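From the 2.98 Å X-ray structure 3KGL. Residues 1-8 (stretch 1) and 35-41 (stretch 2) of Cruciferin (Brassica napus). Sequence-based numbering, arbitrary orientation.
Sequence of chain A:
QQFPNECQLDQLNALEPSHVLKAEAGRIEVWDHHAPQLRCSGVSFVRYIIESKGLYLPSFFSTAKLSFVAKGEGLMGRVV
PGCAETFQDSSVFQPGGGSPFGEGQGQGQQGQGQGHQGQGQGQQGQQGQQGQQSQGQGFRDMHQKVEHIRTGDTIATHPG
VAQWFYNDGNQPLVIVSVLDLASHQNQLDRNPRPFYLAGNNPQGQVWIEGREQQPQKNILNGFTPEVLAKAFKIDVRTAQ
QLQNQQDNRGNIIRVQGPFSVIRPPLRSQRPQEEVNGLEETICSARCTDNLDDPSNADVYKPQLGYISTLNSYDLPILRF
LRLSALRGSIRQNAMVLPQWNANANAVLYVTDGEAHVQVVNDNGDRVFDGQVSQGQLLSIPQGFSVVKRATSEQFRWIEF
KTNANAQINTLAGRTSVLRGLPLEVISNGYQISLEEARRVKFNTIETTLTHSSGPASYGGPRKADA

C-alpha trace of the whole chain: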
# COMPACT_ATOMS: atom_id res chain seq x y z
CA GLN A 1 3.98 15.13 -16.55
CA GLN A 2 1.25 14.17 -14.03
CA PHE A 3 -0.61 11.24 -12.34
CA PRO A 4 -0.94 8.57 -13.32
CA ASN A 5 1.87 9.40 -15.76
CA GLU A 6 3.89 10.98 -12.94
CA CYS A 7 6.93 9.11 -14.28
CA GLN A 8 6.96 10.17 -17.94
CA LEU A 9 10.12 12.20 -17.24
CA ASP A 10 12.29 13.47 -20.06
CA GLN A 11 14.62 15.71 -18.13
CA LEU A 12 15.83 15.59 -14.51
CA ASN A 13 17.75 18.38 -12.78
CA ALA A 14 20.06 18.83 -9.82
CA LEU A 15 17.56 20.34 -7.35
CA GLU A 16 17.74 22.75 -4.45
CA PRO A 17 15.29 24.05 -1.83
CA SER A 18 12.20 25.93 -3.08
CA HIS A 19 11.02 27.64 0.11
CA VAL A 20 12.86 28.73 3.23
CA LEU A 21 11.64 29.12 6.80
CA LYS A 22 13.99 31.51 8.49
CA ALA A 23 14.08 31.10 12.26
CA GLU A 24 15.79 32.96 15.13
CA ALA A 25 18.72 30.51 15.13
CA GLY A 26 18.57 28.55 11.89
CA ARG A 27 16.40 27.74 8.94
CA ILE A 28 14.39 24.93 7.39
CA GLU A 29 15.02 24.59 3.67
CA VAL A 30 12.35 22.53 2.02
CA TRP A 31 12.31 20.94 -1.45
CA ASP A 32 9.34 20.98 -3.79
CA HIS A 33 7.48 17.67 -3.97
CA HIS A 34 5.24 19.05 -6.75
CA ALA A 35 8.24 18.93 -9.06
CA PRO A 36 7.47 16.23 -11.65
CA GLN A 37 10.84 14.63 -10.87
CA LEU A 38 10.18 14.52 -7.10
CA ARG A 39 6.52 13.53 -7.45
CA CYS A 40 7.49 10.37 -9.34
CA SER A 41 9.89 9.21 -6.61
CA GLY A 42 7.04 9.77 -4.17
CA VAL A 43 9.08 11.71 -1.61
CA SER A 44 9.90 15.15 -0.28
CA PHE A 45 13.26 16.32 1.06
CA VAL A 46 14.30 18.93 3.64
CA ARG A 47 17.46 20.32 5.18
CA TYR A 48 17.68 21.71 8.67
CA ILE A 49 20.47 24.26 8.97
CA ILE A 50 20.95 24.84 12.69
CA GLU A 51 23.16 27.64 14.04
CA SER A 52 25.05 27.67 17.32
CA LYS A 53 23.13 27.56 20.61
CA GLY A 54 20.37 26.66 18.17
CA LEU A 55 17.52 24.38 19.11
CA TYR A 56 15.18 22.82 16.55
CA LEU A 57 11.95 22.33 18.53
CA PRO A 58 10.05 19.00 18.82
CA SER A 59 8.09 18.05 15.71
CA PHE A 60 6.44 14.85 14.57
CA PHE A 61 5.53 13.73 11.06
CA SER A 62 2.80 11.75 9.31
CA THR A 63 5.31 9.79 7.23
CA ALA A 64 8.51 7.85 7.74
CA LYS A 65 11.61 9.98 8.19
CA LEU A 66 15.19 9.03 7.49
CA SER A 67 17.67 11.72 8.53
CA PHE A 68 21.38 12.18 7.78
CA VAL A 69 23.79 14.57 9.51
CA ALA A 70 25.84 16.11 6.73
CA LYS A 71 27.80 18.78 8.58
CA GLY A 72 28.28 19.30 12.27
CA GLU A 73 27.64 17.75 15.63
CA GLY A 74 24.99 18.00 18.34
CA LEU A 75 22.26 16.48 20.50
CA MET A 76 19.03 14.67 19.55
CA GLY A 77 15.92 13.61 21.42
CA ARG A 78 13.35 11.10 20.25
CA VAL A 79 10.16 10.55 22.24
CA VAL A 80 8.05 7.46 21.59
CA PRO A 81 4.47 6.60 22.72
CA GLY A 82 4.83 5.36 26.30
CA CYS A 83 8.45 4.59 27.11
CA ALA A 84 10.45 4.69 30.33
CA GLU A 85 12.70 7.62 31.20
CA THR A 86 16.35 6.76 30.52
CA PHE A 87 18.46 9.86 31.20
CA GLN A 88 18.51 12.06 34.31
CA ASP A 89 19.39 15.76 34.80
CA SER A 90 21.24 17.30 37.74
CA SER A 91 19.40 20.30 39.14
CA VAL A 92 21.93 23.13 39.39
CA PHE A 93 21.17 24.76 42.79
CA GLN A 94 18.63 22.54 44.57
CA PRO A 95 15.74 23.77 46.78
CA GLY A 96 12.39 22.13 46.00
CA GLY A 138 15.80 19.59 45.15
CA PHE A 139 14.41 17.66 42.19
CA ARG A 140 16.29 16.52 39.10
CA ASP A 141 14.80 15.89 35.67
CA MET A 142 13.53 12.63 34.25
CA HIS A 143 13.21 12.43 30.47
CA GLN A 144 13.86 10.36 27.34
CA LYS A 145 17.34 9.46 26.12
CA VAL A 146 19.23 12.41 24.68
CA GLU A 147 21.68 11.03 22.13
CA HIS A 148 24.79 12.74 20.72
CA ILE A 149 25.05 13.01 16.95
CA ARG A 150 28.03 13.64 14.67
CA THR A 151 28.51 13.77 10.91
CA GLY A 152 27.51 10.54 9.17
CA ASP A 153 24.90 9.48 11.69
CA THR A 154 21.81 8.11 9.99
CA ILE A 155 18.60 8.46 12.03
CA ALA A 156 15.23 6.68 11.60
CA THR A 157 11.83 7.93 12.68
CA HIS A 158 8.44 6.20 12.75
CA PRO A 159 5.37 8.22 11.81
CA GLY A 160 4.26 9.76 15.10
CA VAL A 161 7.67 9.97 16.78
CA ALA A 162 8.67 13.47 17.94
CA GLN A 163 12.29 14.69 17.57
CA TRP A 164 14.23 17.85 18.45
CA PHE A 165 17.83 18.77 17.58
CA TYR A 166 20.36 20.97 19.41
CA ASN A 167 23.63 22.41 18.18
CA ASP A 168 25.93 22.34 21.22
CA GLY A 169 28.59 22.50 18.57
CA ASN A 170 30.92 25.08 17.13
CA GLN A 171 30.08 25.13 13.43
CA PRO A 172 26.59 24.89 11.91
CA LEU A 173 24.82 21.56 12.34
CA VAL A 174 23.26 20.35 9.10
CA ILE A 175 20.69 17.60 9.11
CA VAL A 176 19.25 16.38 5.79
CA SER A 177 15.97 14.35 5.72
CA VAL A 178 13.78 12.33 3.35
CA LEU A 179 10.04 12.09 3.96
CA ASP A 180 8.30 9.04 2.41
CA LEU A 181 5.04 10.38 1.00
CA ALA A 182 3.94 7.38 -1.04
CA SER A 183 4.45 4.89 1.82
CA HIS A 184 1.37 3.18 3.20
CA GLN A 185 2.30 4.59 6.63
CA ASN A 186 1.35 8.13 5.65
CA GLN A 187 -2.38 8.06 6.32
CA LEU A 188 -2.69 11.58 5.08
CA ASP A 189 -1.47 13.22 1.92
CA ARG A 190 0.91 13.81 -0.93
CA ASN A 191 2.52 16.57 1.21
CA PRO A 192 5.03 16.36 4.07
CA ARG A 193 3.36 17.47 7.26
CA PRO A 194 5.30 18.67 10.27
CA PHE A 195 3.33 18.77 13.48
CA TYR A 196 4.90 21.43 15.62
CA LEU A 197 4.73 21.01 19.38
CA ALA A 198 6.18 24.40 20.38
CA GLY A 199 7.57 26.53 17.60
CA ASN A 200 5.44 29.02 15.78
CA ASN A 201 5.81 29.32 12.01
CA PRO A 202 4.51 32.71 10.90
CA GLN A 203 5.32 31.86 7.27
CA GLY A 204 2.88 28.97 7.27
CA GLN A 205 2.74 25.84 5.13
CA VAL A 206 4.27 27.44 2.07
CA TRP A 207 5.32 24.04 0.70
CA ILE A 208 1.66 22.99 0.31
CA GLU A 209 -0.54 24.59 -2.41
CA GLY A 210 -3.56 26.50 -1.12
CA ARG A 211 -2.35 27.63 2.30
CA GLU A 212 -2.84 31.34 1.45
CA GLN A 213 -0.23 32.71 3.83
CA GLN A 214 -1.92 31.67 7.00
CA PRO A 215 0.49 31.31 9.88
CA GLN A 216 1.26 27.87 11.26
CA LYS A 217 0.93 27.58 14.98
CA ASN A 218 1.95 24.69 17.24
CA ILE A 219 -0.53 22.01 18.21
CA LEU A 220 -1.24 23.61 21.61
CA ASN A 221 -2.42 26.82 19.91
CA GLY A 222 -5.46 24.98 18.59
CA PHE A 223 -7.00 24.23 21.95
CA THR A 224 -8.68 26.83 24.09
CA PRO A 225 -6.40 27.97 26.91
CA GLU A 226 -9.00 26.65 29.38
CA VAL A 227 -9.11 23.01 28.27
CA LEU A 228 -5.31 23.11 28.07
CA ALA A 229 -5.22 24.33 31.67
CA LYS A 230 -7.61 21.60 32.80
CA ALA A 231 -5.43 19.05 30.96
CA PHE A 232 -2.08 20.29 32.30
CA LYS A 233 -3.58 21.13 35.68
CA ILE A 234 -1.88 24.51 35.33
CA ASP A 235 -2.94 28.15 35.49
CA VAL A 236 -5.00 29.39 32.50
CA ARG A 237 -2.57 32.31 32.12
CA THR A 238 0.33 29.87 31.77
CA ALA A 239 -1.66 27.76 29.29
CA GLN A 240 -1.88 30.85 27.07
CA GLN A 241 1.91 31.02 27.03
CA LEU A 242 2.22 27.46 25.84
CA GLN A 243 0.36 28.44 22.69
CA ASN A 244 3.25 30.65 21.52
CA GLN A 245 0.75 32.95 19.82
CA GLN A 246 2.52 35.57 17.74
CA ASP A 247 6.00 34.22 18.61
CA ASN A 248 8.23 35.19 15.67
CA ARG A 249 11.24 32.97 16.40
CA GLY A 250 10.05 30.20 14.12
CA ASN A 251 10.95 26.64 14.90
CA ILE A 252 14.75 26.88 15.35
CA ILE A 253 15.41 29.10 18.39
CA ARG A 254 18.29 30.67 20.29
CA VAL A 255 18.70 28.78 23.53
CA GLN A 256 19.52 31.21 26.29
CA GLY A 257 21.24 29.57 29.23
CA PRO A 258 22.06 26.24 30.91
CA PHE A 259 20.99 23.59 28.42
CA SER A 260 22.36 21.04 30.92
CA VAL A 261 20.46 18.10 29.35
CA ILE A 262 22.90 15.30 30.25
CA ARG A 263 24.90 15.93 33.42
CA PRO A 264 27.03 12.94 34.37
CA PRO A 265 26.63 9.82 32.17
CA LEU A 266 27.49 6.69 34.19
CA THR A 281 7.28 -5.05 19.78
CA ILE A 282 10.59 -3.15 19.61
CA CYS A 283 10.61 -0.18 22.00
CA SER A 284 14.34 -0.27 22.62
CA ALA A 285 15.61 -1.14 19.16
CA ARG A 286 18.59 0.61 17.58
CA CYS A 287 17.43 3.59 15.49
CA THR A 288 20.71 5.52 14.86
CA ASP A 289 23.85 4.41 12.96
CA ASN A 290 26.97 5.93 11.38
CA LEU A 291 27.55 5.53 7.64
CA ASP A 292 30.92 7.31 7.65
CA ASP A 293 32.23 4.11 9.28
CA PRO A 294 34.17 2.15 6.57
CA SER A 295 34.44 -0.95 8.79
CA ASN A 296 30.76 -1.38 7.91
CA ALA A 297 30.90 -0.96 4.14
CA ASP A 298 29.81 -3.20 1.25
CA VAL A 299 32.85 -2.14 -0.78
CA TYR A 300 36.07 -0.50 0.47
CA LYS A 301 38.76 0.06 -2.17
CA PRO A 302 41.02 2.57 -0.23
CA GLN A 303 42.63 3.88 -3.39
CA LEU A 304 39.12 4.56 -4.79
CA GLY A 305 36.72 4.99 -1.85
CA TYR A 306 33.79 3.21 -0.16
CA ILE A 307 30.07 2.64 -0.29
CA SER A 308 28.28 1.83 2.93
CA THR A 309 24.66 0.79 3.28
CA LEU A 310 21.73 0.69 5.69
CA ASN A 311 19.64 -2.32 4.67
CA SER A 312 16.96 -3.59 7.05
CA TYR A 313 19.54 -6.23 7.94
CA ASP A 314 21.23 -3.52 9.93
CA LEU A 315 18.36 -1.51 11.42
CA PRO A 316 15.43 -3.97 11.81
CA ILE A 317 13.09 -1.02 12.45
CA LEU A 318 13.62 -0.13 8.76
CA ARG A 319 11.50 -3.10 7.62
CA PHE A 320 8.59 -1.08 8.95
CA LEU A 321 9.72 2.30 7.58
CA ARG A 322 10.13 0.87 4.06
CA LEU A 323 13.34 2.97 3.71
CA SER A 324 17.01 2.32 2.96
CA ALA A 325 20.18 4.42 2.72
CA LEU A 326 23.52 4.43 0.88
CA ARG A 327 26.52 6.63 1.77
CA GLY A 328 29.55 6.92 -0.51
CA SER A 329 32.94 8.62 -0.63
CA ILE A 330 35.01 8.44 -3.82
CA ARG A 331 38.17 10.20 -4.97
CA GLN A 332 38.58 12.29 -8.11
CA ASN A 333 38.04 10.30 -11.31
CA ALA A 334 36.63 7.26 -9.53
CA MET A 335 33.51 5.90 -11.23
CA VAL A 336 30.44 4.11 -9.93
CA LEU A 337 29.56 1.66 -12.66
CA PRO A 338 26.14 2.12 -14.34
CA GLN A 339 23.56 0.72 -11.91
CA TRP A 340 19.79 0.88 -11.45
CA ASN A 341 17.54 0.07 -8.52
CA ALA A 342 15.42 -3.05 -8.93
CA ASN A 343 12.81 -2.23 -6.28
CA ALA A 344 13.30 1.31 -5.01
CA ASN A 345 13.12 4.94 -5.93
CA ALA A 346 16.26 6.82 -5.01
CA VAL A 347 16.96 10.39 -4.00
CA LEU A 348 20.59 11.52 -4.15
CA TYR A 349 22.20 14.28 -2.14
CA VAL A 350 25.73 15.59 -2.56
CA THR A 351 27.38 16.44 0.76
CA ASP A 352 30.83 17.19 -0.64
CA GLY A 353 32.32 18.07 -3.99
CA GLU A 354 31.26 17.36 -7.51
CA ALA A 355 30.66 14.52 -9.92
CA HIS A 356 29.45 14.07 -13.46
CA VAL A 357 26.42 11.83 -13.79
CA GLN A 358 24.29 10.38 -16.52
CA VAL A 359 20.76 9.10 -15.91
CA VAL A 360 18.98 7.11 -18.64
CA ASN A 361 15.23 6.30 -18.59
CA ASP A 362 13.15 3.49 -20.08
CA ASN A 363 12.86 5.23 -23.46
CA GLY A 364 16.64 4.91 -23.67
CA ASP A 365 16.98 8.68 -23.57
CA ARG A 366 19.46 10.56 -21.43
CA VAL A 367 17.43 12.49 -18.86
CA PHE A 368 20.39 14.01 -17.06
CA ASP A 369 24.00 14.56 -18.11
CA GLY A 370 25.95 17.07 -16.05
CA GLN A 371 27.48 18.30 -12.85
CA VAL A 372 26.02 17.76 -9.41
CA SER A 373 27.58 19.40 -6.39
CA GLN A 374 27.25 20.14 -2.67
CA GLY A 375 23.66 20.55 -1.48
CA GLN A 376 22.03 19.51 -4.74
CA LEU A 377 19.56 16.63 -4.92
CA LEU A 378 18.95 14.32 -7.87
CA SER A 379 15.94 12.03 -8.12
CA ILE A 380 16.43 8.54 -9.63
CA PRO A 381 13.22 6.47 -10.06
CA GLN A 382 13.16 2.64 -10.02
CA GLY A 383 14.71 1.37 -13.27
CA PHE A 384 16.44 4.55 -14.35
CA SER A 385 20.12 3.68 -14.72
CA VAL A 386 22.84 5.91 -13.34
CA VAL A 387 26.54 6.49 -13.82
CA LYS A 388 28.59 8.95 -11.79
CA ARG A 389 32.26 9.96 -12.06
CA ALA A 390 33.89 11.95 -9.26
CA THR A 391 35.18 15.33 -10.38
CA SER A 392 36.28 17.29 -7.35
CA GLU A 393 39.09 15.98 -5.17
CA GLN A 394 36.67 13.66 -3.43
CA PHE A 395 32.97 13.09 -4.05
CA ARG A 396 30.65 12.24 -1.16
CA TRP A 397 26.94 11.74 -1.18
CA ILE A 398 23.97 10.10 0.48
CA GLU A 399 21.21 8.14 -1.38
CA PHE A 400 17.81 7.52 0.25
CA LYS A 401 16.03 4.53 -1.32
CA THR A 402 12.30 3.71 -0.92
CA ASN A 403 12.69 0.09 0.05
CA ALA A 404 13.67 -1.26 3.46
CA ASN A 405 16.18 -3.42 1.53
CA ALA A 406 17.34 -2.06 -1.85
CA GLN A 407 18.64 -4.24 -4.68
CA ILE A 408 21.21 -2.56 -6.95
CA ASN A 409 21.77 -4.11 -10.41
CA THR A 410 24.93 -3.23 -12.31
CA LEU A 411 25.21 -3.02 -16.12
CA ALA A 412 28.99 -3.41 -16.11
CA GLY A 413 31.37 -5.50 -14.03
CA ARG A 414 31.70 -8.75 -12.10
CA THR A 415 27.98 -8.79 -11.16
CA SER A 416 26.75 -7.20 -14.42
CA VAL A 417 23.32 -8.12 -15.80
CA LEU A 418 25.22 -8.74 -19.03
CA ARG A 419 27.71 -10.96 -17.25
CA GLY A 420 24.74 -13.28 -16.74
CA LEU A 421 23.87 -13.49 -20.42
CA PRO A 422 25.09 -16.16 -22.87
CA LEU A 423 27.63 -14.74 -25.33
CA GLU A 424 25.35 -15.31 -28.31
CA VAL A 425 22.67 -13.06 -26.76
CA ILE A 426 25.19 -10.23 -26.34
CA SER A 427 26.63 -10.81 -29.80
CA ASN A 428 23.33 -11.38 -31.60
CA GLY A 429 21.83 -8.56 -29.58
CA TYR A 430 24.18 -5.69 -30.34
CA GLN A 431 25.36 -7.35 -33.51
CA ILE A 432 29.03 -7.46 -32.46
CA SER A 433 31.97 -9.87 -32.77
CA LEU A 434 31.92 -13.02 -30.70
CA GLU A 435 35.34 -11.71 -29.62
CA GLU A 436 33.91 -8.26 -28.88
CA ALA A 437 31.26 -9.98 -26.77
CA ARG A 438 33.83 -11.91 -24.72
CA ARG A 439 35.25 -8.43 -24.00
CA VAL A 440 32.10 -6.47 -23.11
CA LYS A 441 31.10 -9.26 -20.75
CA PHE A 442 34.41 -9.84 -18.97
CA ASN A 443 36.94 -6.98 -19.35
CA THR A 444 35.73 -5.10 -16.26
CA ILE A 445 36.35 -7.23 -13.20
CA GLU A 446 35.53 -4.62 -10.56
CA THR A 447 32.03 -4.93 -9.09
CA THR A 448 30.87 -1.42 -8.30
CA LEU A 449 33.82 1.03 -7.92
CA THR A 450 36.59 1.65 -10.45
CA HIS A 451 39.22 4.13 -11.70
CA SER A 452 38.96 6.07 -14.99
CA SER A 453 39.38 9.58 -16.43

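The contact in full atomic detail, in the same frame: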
# COMPACT_ATOMS: atom_id res chain seq x y z
N GLN A 1 5.44 15.16 -16.43
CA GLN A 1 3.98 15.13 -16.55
C GLN A 1 3.27 14.97 -15.21
O GLN A 1 3.78 15.41 -14.17
CB GLN A 1 3.53 14.03 -17.51
CG GLN A 1 3.91 14.24 -18.96
CD GLN A 1 3.25 13.22 -19.87
OE1 GLN A 1 2.15 12.73 -19.59
NE2 GLN A 1 3.92 12.89 -20.97
N GLN A 2 2.09 14.33 -15.23
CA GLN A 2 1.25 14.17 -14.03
C GLN A 2 0.42 12.87 -13.94
O GLN A 2 0.10 12.25 -14.96
CB GLN A 2 0.33 15.39 -13.86
CG GLN A 2 1.05 16.72 -13.95
CD GLN A 2 0.18 17.87 -13.53
OE1 GLN A 2 0.29 18.98 -14.05
NE2 GLN A 2 -0.71 17.63 -12.56
N PHE A 3 0.08 12.50 -12.70
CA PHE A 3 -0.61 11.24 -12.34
C PHE A 3 -1.80 10.89 -13.23
O PHE A 3 -2.69 11.71 -13.43
CB PHE A 3 -1.07 11.26 -10.88
CG PHE A 3 -1.69 12.58 -10.45
CD1 PHE A 3 -0.90 13.59 -9.92
CD2 PHE A 3 -3.06 12.80 -10.58
CE1 PHE A 3 -1.46 14.79 -9.53
CE2 PHE A 3 -3.63 14.00 -10.18
CZ PHE A 3 -2.83 15.00 -9.66
N PRO A 4 -1.83 9.65 -13.73
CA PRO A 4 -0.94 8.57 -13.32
C PRO A 4 0.24 8.39 -14.27
O PRO A 4 0.76 7.28 -14.38
CB PRO A 4 -1.85 7.37 -13.45
CG PRO A 4 -2.55 7.68 -14.79
CD PRO A 4 -2.69 9.20 -14.85
N ASN A 5 0.64 9.44 -14.97
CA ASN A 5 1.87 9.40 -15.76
C ASN A 5 2.94 10.27 -15.11
O ASN A 5 3.68 10.98 -15.78
CB ASN A 5 1.60 9.79 -17.20
CG ASN A 5 0.64 8.84 -17.88
OD1 ASN A 5 -0.55 8.78 -17.54
ND2 ASN A 5 1.14 8.08 -18.84
N GLU A 6 2.99 10.20 -13.78
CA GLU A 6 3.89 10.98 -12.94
C GLU A 6 5.35 10.64 -13.21
O GLU A 6 6.25 11.32 -12.74
CB GLU A 6 3.56 10.76 -11.45
CG GLU A 6 2.78 9.46 -11.17
CD GLU A 6 2.76 9.04 -9.69
OE1 GLU A 6 1.65 8.82 -9.15
OE2 GLU A 6 3.84 8.93 -9.07
N CYS A 7 5.57 9.57 -13.99
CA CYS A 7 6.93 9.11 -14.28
C CYS A 7 7.36 9.12 -15.76
O CYS A 7 8.40 8.56 -16.11
CB CYS A 7 7.16 7.73 -13.66
SG CYS A 7 7.31 7.83 -11.89
N GLN A 8 6.54 9.76 -16.60
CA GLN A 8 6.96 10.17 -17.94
C GLN A 8 7.85 11.40 -17.78
O GLN A 8 7.39 12.54 -17.93
CB GLN A 8 5.75 10.49 -18.81
CG GLN A 8 6.00 10.49 -20.32
CD GLN A 8 6.80 9.29 -20.77
OE1 GLN A 8 6.25 8.31 -21.25
NE2 GLN A 8 8.13 9.36 -20.60
N ALA A 35 7.38 19.08 -7.90
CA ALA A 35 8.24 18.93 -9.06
C ALA A 35 7.95 17.57 -9.68
O ALA A 35 7.91 16.56 -8.97
CB ALA A 35 9.70 19.05 -8.65
N PRO A 36 7.72 17.52 -11.00
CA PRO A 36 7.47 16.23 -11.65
C PRO A 36 8.48 15.19 -11.21
O PRO A 36 8.10 14.11 -10.80
CB PRO A 36 7.62 16.56 -13.12
CG PRO A 36 7.13 17.98 -13.20
CD PRO A 36 7.65 18.64 -11.96
N GLN A 37 9.76 15.53 -11.28
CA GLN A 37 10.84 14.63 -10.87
C GLN A 37 10.75 14.11 -9.43
O GLN A 37 11.08 12.94 -9.17
CB GLN A 37 12.17 15.34 -11.11
CG GLN A 37 13.30 14.97 -10.20
CD GLN A 37 14.54 15.78 -10.51
OE1 GLN A 37 15.60 15.57 -9.91
NE2 GLN A 37 14.43 16.71 -11.46
N LEU A 38 10.32 14.95 -8.50
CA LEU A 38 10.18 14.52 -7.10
C LEU A 38 8.88 13.76 -6.86
O LEU A 38 8.85 12.84 -6.04
CB LEU A 38 10.32 15.69 -6.13
CG LEU A 38 11.73 15.94 -5.59
CD1 LEU A 38 11.68 16.80 -4.35
CD2 LEU A 38 12.40 14.62 -5.28
N ARG A 39 7.83 14.16 -7.57
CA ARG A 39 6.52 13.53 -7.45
C ARG A 39 6.56 12.05 -7.84
O ARG A 39 5.99 11.20 -7.16
CB ARG A 39 5.48 14.30 -8.27
CG ARG A 39 4.10 13.67 -8.37
CD ARG A 39 3.05 14.74 -8.71
NE ARG A 39 3.32 15.39 -9.99
CZ ARG A 39 2.93 16.62 -10.31
NH1 ARG A 39 2.23 17.36 -9.44
NH2 ARG A 39 3.24 17.12 -11.50
N CYS A 40 7.25 11.74 -8.93
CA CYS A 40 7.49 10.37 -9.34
C CYS A 40 8.09 9.52 -8.21
O CYS A 40 7.54 8.48 -7.85
CB CYS A 40 8.41 10.32 -10.57
SG CYS A 40 9.00 8.67 -11.10
N SER A 41 9.21 9.96 -7.66
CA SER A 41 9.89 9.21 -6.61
C SER A 41 9.04 9.07 -5.35
O SER A 41 9.36 8.29 -4.46
CB SER A 41 11.23 9.87 -6.26
OG SER A 41 12.27 9.32 -7.07

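The N-terminal segment is held against a short helix by a covalent anchor, the disulfide between Cys-7 and Cys-40, supplemented by a single hydrogen bond from Arg-39 and by a modest set of van der Waals contacts. The disulfide joins Cys-7 SG to Cys-40 SG at 2.0 Å with a chi3 of 104°, within the range expected for an unstrained linkage. Both cysteines are buried, and each directs its CA-to-CB bond sideways relative to the other stretch; chi1 is in the m well for Cys-7 and in the t well for Cys-40.

Stretch 1 has no regular helix or strand, but it is not without local order. A cis peptide bond precedes Pro-4, the amide N of Asn-5 donates to Gln-2 O at 2.9 Å, and a type I turn runs from Asn-5 to Gln-8, closed by a hydrogen bond from Gln-8 N to Asn-5 O at 3.2 Å. Cys-7 lies within this turn. On the other side, Ala-35 occupies the N-cap position, and Ala-35 O accepts a hydrogen bond from Arg-39 N at 2.8 Å. Cys-40 N in turn donates to Pro-36 O at 3.1 Å, which fixes the backbone of the second cysteine within the helix.

Next to the disulfide, Glu-6 packs closely on the helix. Its CA-to-CB bond points toward the other stretch, and Glu-6 O comes within 3.2 Å of Cys-40 CB. The carboxylate forms no salt bridge with Arg-39: the aliphatic parts of the two side chains meet instead, Glu-6 CB lying 4.3 Å from Arg-39 CG.

Arg-39 has the largest area covered by the opposing stretch, 92 Å² of its surface. Its CA-to-CB bond runs sideways, but the end of the side chain comes nearer and reaches the start of the chain. There Arg-39 NH2 donates to Gln-1 O at 3.2 Å, with an N-H...O angle of 147°; the acceptor lies at the edge of the guanidinium, near its plane, where the N-H groups point. Gln-2 CB lies over one face of the same group, and Gln-2 CG approaches Arg-39 NH2 to 3.3 Å. The Phe-3 ring receives the arginine at its edge, with Phe-3 CD1 4.3 Å from Arg-39 CD.

Towards the start of the helix the packing is looser, Gln-1 O lying 4.1 Å from Pro-36 CB. Gln-1, Gln-2 and Phe-3 are exposed and poorly ordered, so the contacts at this end are less precisely defined than the disulfide.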